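Local coordinates for multicopper oxidase type 1 (Nitrosomonas europaea, PDB 3G5W), which binds copper as a two-domain blue multicopper oxidase and probably couples substrate oxidation to the reduction of dioxygen, at residues His203-Ile208 / Leu247-Asp252; Gly185-Leu190 / Ile239-Asn244. All coordinates share one frame; numbering follows the deposited sequence.

Contact 1 of 2, residues His203-Ile208 / Leu247-Asp252; sequences HTHGHI and LWMIHD. With C2O (Cu-O-Cu linkage), chain P; C1O (Cu-O linkage), chain H.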
ATOM      1  N   HIS A 203       7.127  11.251  -3.314  1.00 16.14           N
ATOM      2  CA  HIS A 203       7.469  12.299  -2.376  1.00 16.75           C
ATOM      3  C   HIS A 203       8.047  13.526  -3.098  1.00 17.15           C
ATOM      4  O   HIS A 203       8.937  13.389  -3.937  1.00 16.91           O
ATOM      5  CB  HIS A 203       8.451  11.739  -1.341  1.00 16.58           C
ATOM      6  CG  HIS A 203       9.009  12.779  -0.429  1.00 16.56           C
ATOM      7  ND1 HIS A 203       8.208  13.598   0.339  1.00 16.74           N
ATOM      8  CD2 HIS A 203      10.284  13.160  -0.184  1.00 16.67           C
ATOM      9  CE1 HIS A 203       8.968  14.435   1.023  1.00 16.97           C
ATOM     10  NE2 HIS A 203      10.230  14.190   0.725  1.00 16.15           N
ATOM     11  N   THR A 204       7.514  14.713  -2.785  1.00 17.21           N
ATOM     12  CA  THR A 204       8.001  15.973  -3.364  1.00 17.54           C
ATOM     13  C   THR A 204       8.614  16.888  -2.290  1.00 17.35           C
ATOM     14  O   THR A 204       7.957  17.228  -1.304  1.00 17.46           O
ATOM     15  CB  THR A 204       6.868  16.729  -4.125  1.00 17.76           C
ATOM     16  OG1 THR A 204       6.260  15.855  -5.088  1.00 18.86           O
ATOM     17  CG2 THR A 204       7.418  17.977  -4.857  1.00 17.92           C
ATOM     18  N   HIS A 205       9.873  17.271  -2.491  1.00 16.90           N
ATOM     19  CA  HIS A 205      10.581  18.177  -1.575  1.00 16.80           C
ATOM     20  C   HIS A 205      10.100  19.619  -1.709  1.00 16.75           C
ATOM     21  O   HIS A 205       9.701  20.042  -2.792  1.00 16.76           O
ATOM     22  CB  HIS A 205      12.076  18.170  -1.881  1.00 16.18           C
ATOM     23  CG  HIS A 205      12.774  16.887  -1.547  1.00 16.61           C
ATOM     24  ND1 HIS A 205      14.080  16.856  -1.111  1.00 16.52           N
ATOM     25  CD2 HIS A 205      12.359  15.598  -1.587  1.00 16.72           C
ATOM     26  CE1 HIS A 205      14.443  15.600  -0.902  1.00 17.75           C
ATOM     27  NE2 HIS A 205      13.414  14.817  -1.178  1.00 17.47           N
ATOM     28  N   GLY A 206      10.156  20.361  -0.602  1.00 16.75           N
ATOM     29  CA  GLY A 206       9.975  21.818  -0.591  1.00 17.16           C
ATOM     30  C   GLY A 206       8.575  22.375  -0.778  1.00 17.37           C
ATOM     31  O   GLY A 206       8.392  23.596  -0.787  1.00 17.70           O
ATOM     32  N   HIS A 207       7.590  21.495  -0.922  1.00 17.58           N
ATOM     33  CA  HIS A 207       6.220  21.900  -1.237  1.00 17.77           C
ATOM     34  C   HIS A 207       5.195  21.054  -0.499  1.00 18.10           C
ATOM     35  O   HIS A 207       5.491  19.939  -0.070  1.00 18.02           O
ATOM     36  CB  HIS A 207       5.967  21.790  -2.744  1.00 17.75           C
ATOM     37  CG  HIS A 207       6.932  22.582  -3.569  1.00 17.53           C
ATOM     38  ND1 HIS A 207       6.623  23.820  -4.088  1.00 19.00           N
ATOM     39  CD2 HIS A 207       8.211  22.328  -3.937  1.00 17.25           C
ATOM     40  CE1 HIS A 207       7.667  24.292  -4.745  1.00 17.72           C
ATOM     41  NE2 HIS A 207       8.641  23.405  -4.672  1.00 19.37           N
ATOM     42  N   ILE A 208       3.983  21.589  -0.373  1.00 18.67           N
ATOM     43  CA  ILE A 208       2.858  20.827   0.161  1.00 19.01           C
ATOM     44  C   ILE A 208       2.121  20.136  -0.983  1.00 19.17           C
ATOM     45  O   ILE A 208       1.618  20.796  -1.891  1.00 19.02           O
ATOM     46  CB  ILE A 208       1.866  21.729   0.937  1.00 19.00           C
ATOM     47  CG1 ILE A 208       2.592  22.470   2.070  1.00 19.10           C
ATOM     48  CG2 ILE A 208       0.694  20.883   1.471  1.00 18.82           C
ATOM     49  CD1 ILE A 208       1.802  23.630   2.678  1.00 19.45           C
ATOM     50  N   LEU A 247      15.846  24.083  -6.222  1.00 20.02           N
ATOM     51  CA  LEU A 247      15.906  22.843  -6.987  1.00 20.30           C
ATOM     52  C   LEU A 247      15.430  21.737  -6.055  1.00 20.27           C
ATOM     53  O   LEU A 247      15.995  21.544  -4.968  1.00 20.68           O
ATOM     54  CB  LEU A 247      17.328  22.581  -7.509  1.00 20.50           C
ATOM     55  CG  LEU A 247      17.927  23.670  -8.419  1.00 20.80           C
ATOM     56  CD1 LEU A 247      19.352  23.337  -8.817  1.00 20.86           C
ATOM     57  CD2 LEU A 247      17.068  23.917  -9.669  1.00 20.33           C
ATOM     58  N   TRP A 248      14.381  21.029  -6.473  1.00 19.75           N
ATOM     59  CA  TRP A 248      13.628  20.157  -5.575  1.00 19.55           C
ATOM     60  C   TRP A 248      13.425  18.763  -6.142  1.00 19.96           C
ATOM     61  O   TRP A 248      12.921  18.605  -7.253  1.00 20.37           O
ATOM     62  CB  TRP A 248      12.257  20.763  -5.293  1.00 19.16           C
ATOM     63  CG  TRP A 248      12.293  22.159  -4.755  1.00 18.50           C
ATOM     64  CD1 TRP A 248      11.973  23.308  -5.424  1.00 19.51           C
ATOM     65  CD2 TRP A 248      12.681  22.553  -3.438  1.00 18.30           C
ATOM     66  NE1 TRP A 248      12.120  24.397  -4.592  1.00 19.54           N
ATOM     67  CE2 TRP A 248      12.552  23.959  -3.366  1.00 18.99           C
ATOM     68  CE3 TRP A 248      13.110  21.850  -2.301  1.00 18.14           C
ATOM     69  CZ2 TRP A 248      12.853  24.683  -2.204  1.00 18.84           C
ATOM     70  CZ3 TRP A 248      13.406  22.571  -1.142  1.00 19.12           C
ATOM     71  CH2 TRP A 248      13.266  23.972  -1.103  1.00 18.14           C
ATOM     72  N   MET A 249      13.801  17.754  -5.367  1.00 20.22           N
ATOM     73  CA  MET A 249      13.596  16.370  -5.778  1.00 20.84           C
ATOM     74  C   MET A 249      12.126  15.997  -5.730  1.00 20.31           C
ATOM     75  O   MET A 249      11.390  16.416  -4.835  1.00 19.65           O
ATOM     76  CB  MET A 249      14.362  15.404  -4.872  1.00 21.12           C
ATOM     77  CG  MET A 249      15.865  15.569  -4.861  1.00 24.53           C
ATOM     78  SD  MET A 249      16.692  15.529  -6.474  1.00 29.37           S
ATOM     79  CE  MET A 249      16.126  13.972  -7.137  1.00 29.29           C
ATOM     80  N   ILE A 250      11.706  15.220  -6.718  1.00 20.12           N
ATOM     81  CA  ILE A 250      10.493  14.424  -6.618  1.00 20.11           C
ATOM     82  C   ILE A 250      10.879  12.992  -6.983  1.00 19.48           C
ATOM     83  O   ILE A 250      11.527  12.761  -8.004  1.00 18.67           O
ATOM     84  CB  ILE A 250       9.321  14.980  -7.479  1.00 20.76           C
ATOM     85  CG1 ILE A 250       8.299  13.880  -7.792  1.00 21.44           C
ATOM     86  CG2 ILE A 250       9.826  15.637  -8.756  1.00 22.57           C
ATOM     87  CD1 ILE A 250       6.985  14.423  -8.289  1.00 24.09           C
ATOM     88  N   HIS A 251      10.522  12.044  -6.119  1.00 18.46           N
ATOM     89  CA  HIS A 251      10.966  10.663  -6.281  1.00 18.22           C
ATOM     90  C   HIS A 251      10.093   9.680  -5.514  1.00 17.83           C
ATOM     91  O   HIS A 251       9.388  10.054  -4.573  1.00 16.85           O
ATOM     92  CB  HIS A 251      12.430  10.511  -5.833  1.00 18.48           C
ATOM     93  CG  HIS A 251      12.641  10.730  -4.367  1.00 19.21           C
ATOM     94  ND1 HIS A 251      12.701   9.692  -3.463  1.00 20.57           N
ATOM     95  CD2 HIS A 251      12.788  11.865  -3.643  1.00 20.38           C
ATOM     96  CE1 HIS A 251      12.889  10.176  -2.247  1.00 20.97           C
ATOM     97  NE2 HIS A 251      12.942  11.492  -2.327  1.00 20.89           N
ATOM     98  N   ASP A 252      10.159   8.419  -5.930  1.00 17.16           N
ATOM     99  CA  ASP A 252       9.543   7.334  -5.195  1.00 17.52           C
ATOM    100  C   ASP A 252      10.339   7.165  -3.909  1.00 17.74           C
ATOM    101  O   ASP A 252      11.579   7.090  -3.936  1.00 18.09           O
ATOM    102  CB  ASP A 252       9.589   6.050  -6.027  1.00 17.10           C
ATOM    103  CG  ASP A 252       8.651   4.981  -5.508  1.00 17.40           C
ATOM    104  OD1 ASP A 252       8.299   4.993  -4.304  1.00 16.64           O
ATOM    105  OD2 ASP A 252       8.274   4.113  -6.312  1.00 17.44           O
TER
HETATM  106 CU2  C2O P 362      13.906  12.861  -1.171  1.00 22.05          CU
HETATM  107 CU3  C2O P 362      12.376  11.157   3.298  1.00 20.23          CU
HETATM  108  O1  C2O P 362      13.337  11.902   0.904  1.00 23.41           O
HETATM  109 CU4  C1O H   2      11.787  14.809   1.683  1.00 22.97          CU
HETATM  110  O3  C1O H   2      10.605  17.247   2.447  1.00 14.19           O
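The end of strand 200-204 runs antiparallel to strand 247-252, with H203 and H251 as a hydrogen-bonded pair and T204 and I250 as a non-hydrogen-bonded one. H203 N to H251 O measures 2.9 Å and is nearly straight; H251 N returns the bond to H203 O, and H205 N, already past the strand end, still reaches M249 O almost along the C=O axis. H203 and H251 share a face of the sheet, and H205 brings a third imidazole beside them; all three spend NE2 on copper. H205 NE2 and H251 NE2 each sit 2.0 Å from CU2 of the Cu-O-Cu group, their rings meeting rim to rim with planes 64° apart. H251 gets there with CG in the crowded position between N and the carbonyl carbon (chi1 66°), while its ND1 donates to D252 O from above the carbonyl plane. H203, with CG anti to the backbone N (chi1 172°), turns to the other metal group, and its NE2 lies 1.9 Å from CU4. ND1 of H203 is held by the backbone O of D226, and ND1 of H205 by D72 of the second subunit. M249 CB sits over the H205 ring, 3.8 Å from its centroid, with CU4 on the opposite face, off toward the rim. On the other face of the sheet, I250 CD1 lies alongside T204 OG1. Beyond the strand end, G206, with no side chain, lays its CA on the six-membered ring of W248, 3.7 Å from the centroid; on the same side of the indole, H207 turns its edge, NE2 leading, to the five-membered ring in a T-shaped pair. H105 and H59 of the second subunit bind CU2 and CU4 as well, so H203, H205 and H251 are three of the four histidines that, with H253, this subunit brings to an intersubunit trinuclear copper cluster, the oxygen-binding centre of multicopper oxidases.

Contact 2 of 2, residues Gly185-Leu190 / Ile239-Asn244; sequences GDVIRL and ILNMDN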
ATOM      1  N   GLY A 185       4.833  31.412  -8.435  1.00 23.47           N
ATOM      2  CA  GLY A 185       3.448  31.747  -8.772  1.00 23.00           C
ATOM      3  C   GLY A 185       2.724  30.696  -9.604  1.00 22.79           C
ATOM      4  O   GLY A 185       1.498  30.725  -9.706  1.00 23.02           O
ATOM      5  N   ASP A 186       3.476  29.772 -10.206  1.00 22.10           N
ATOM      6  CA  ASP A 186       2.888  28.655 -10.953  1.00 21.84           C
ATOM      7  C   ASP A 186       2.118  27.750 -10.003  1.00 21.03           C
ATOM      8  O   ASP A 186       2.398  27.704  -8.801  1.00 20.88           O
ATOM      9  CB  ASP A 186       3.967  27.810 -11.647  1.00 21.89           C
ATOM     10  CG  ASP A 186       4.221  28.219 -13.095  1.00 23.51           C
ATOM     11  OD1 ASP A 186       3.277  28.604 -13.824  1.00 26.47           O
ATOM     12  OD2 ASP A 186       5.385  28.113 -13.519  1.00 23.91           O
ATOM     13  N   VAL A 187       1.132  27.049 -10.546  1.00 20.24           N
ATOM     14  CA  VAL A 187       0.413  26.022  -9.809  1.00 19.87           C
ATOM     15  C   VAL A 187       0.397  24.817 -10.724  1.00 19.43           C
ATOM     16  O   VAL A 187      -0.155  24.878 -11.824  1.00 19.38           O
ATOM     17  CB  VAL A 187      -1.034  26.452  -9.479  1.00 19.84           C
ATOM     18  CG1 VAL A 187      -1.830  25.282  -8.869  1.00 20.20           C
ATOM     19  CG2 VAL A 187      -1.033  27.659  -8.544  1.00 19.75           C
ATOM     20  N   ILE A 188       1.034  23.734 -10.299  1.00 19.20           N
ATOM     21  CA  ILE A 188       1.116  22.554 -11.163  1.00 18.84           C
ATOM     22  C   ILE A 188       0.206  21.426 -10.692  1.00 18.52           C
ATOM     23  O   ILE A 188      -0.057  21.267  -9.499  1.00 18.70           O
ATOM     24  CB  ILE A 188       2.577  22.063 -11.414  1.00 19.22           C
ATOM     25  CG1 ILE A 188       3.194  21.441 -10.154  1.00 18.77           C
ATOM     26  CG2 ILE A 188       3.447  23.209 -11.970  1.00 19.06           C
ATOM     27  CD1 ILE A 188       4.638  20.957 -10.332  1.00 19.55           C
ATOM     28  N   ARG A 189      -0.280  20.665 -11.661  1.00 17.95           N
ATOM     29  CA  ARG A 189      -1.100  19.503 -11.413  1.00 17.53           C
ATOM     30  C   ARG A 189      -0.309  18.307 -11.914  1.00 17.21           C
ATOM     31  O   ARG A 189      -0.023  18.213 -13.103  1.00 17.67           O
ATOM     32  CB  ARG A 189      -2.409  19.651 -12.176  1.00 17.34           C
ATOM     33  CG  ARG A 189      -3.406  18.519 -12.002  1.00 17.57           C
ATOM     34  CD  ARG A 189      -4.688  18.856 -12.764  1.00 17.81           C
ATOM     35  NE  ARG A 189      -5.710  17.829 -12.588  1.00 17.65           N
ATOM     36  CZ  ARG A 189      -7.018  18.029 -12.750  1.00 18.71           C
ATOM     37  NH1 ARG A 189      -7.870  17.029 -12.558  1.00 18.90           N
ATOM     38  NH2 ARG A 189      -7.480  19.229 -13.090  1.00 18.45           N
ATOM     39  N   LEU A 190       0.084  17.426 -10.997  1.00 16.87           N
ATOM     40  CA  LEU A 190       0.726  16.172 -11.362  1.00 16.64           C
ATOM     41  C   LEU A 190      -0.303  15.051 -11.389  1.00 16.75           C
ATOM     42  O   LEU A 190      -0.888  14.694 -10.359  1.00 16.50           O
ATOM     43  CB  LEU A 190       1.858  15.818 -10.393  1.00 17.11           C
ATOM     44  CG  LEU A 190       2.901  16.877 -10.025  1.00 17.50           C
ATOM     45  CD1 LEU A 190       3.859  16.306  -8.975  1.00 19.67           C
ATOM     46  CD2 LEU A 190       3.659  17.381 -11.248  1.00 19.11           C
ATOM     47  N   ILE A 239      -1.948  18.620  -6.650  1.00 19.34           N
ATOM     48  CA  ILE A 239      -1.758  20.030  -6.979  1.00 19.60           C
ATOM     49  C   ILE A 239      -0.720  20.665  -6.039  1.00 19.69           C
ATOM     50  O   ILE A 239      -0.790  20.503  -4.817  1.00 19.20           O
ATOM     51  CB  ILE A 239      -3.113  20.800  -7.041  1.00 19.80           C
ATOM     52  CG1 ILE A 239      -3.763  20.570  -8.410  1.00 21.48           C
ATOM     53  CG2 ILE A 239      -2.904  22.315  -6.884  1.00 20.12           C
ATOM     54  CD1 ILE A 239      -4.969  19.692  -8.412  1.00 23.83           C
ATOM     55  N   LEU A 240       0.261  21.344  -6.628  1.00 19.85           N
ATOM     56  CA  LEU A 240       1.338  21.970  -5.875  1.00 20.71           C
ATOM     57  C   LEU A 240       1.414  23.455  -6.216  1.00 20.99           C
ATOM     58  O   LEU A 240       1.487  23.824  -7.394  1.00 20.53           O
ATOM     59  CB  LEU A 240       2.686  21.300  -6.205  1.00 20.98           C
ATOM     60  CG  LEU A 240       2.934  19.793  -6.066  1.00 22.13           C
ATOM     61  CD1 LEU A 240       4.179  19.394  -6.873  1.00 24.45           C
ATOM     62  CD2 LEU A 240       3.134  19.406  -4.626  1.00 23.14           C
ATOM     63  N   ASN A 241       1.393  24.303  -5.192  1.00 21.72           N
ATOM     64  CA  ASN A 241       1.598  25.741  -5.384  1.00 22.51           C
ATOM     65  C   ASN A 241       3.096  26.000  -5.421  1.00 22.30           C
ATOM     66  O   ASN A 241       3.811  25.659  -4.475  1.00 21.99           O
ATOM     67  CB  ASN A 241       0.933  26.565  -4.269  1.00 23.20           C
ATOM     68  CG  ASN A 241      -0.583  26.401  -4.226  1.00 26.22           C
ATOM     69  OD1 ASN A 241      -1.244  26.242  -5.257  1.00 29.51           O
ATOM     70  ND2 ASN A 241      -1.146  26.439  -3.016  1.00 28.61           N
ATOM     71  N   MET A 242       3.573  26.574  -6.526  1.00 22.29           N
ATOM     72  CA  MET A 242       5.006  26.797  -6.714  1.00 22.63           C
ATOM     73  C   MET A 242       5.432  28.126  -6.090  1.00 22.60           C
ATOM     74  O   MET A 242       5.640  29.109  -6.798  1.00 22.52           O
ATOM     75  CB  MET A 242       5.391  26.757  -8.203  1.00 22.94           C
ATOM     76  CG  MET A 242       5.189  25.411  -8.922  1.00 25.04           C
ATOM     77  SD  MET A 242       6.088  24.003  -8.195  1.00 30.87           S
ATOM     78  CE  MET A 242       4.800  23.362  -7.187  1.00 25.43           C
ATOM     79  N   ASP A 243       5.569  28.140  -4.764  1.00 22.48           N
ATOM     80  CA  ASP A 243       5.836  29.379  -4.029  1.00 22.86           C
ATOM     81  C   ASP A 243       7.201  29.401  -3.332  1.00 22.32           C
ATOM     82  O   ASP A 243       7.435  30.219  -2.444  1.00 22.35           O
ATOM     83  CB  ASP A 243       4.731  29.606  -2.995  1.00 23.42           C
ATOM     84  CG  ASP A 243       4.654  28.485  -1.956  1.00 25.18           C
ATOM     85  OD1 ASP A 243       3.738  28.538  -1.109  1.00 28.16           O
ATOM     86  OD2 ASP A 243       5.497  27.552  -1.976  1.00 25.80           O
ATOM     87  N   ASN A 244       8.095  28.502  -3.728  1.00 21.42           N
ATOM     88  CA  ASN A 244       9.323  28.270  -2.976  1.00 20.77           C
ATOM     89  C   ASN A 244      10.502  27.977  -3.908  1.00 20.60           C
ATOM     90  O   ASN A 244      10.894  26.817  -4.057  1.00 20.33           O
ATOM     91  CB  ASN A 244       9.078  27.133  -1.948  1.00 20.29           C
ATOM     92  CG  ASN A 244      10.265  26.879  -1.028  1.00 20.58           C
ATOM     93  OD1 ASN A 244      10.343  25.826  -0.375  1.00 19.83           O
ATOM     94  ND2 ASN A 244      11.196  27.827  -0.972  1.00 18.71           N
TER
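Four backbone hydrogen bonds join 185-190 to the antiparallel segment 239-244. I188 and L240 form the hydrogen-bonded pair, N to O both ways at 2.9 Å and in the carbonyl planes. Further along, M242 N donates to D186 O and G185 N to M242 O, each donor lying above the carbonyl plane, as M242 turns the chain through an inverse gamma turn. Apolar contacts cover the face of I188 and L240. I188 CG1 takes the crowded position between N and the carbonyl carbon (chi1 70°), and its CD1 comes within 3.8 Å of L240 CD1, which also meets L190 CD1 at 3.7 Å. M242, bent at chi2 and chi3, crosses I188 at about a right angle and lays CE 3.9 Å from I188 CG1. On the opposite face V187 CG1 touches I239 CG2 at 3.7 Å, and N241 OD1 lies beside V187 CG2. R189, extended from CG to NE, runs its aliphatic part along I239 and carries its guanidinium to salt bridges with D237 and E132. These are two neighbouring central strands of a sheet in the second cupredoxin-like domain, a Greek-key beta-sandwich.

The two contacts belong to two different sheets of the same cupredoxin-like domain, the layers of its beta-sandwich, their centres 12 Å apart. Strand 187-194 is followed in the chain by 200-204, and 235-241 by 247-252, so both partners of contact 2 pass on to contact 1. H207 bridges them: its ND1 makes a weak hydrogen bond to N241 O, and M242 CE lies 3.6 Å from that same H207 ND1. I208 O comes within 3.4 Å of L240 CD2. Of the two, only contact 1 binds copper; the L240 side chain in contact 2 remains about 11 Å from the Cu-O group. Both contacts reach the second subunit, contact 2 through the D243 salt bridge to its R66.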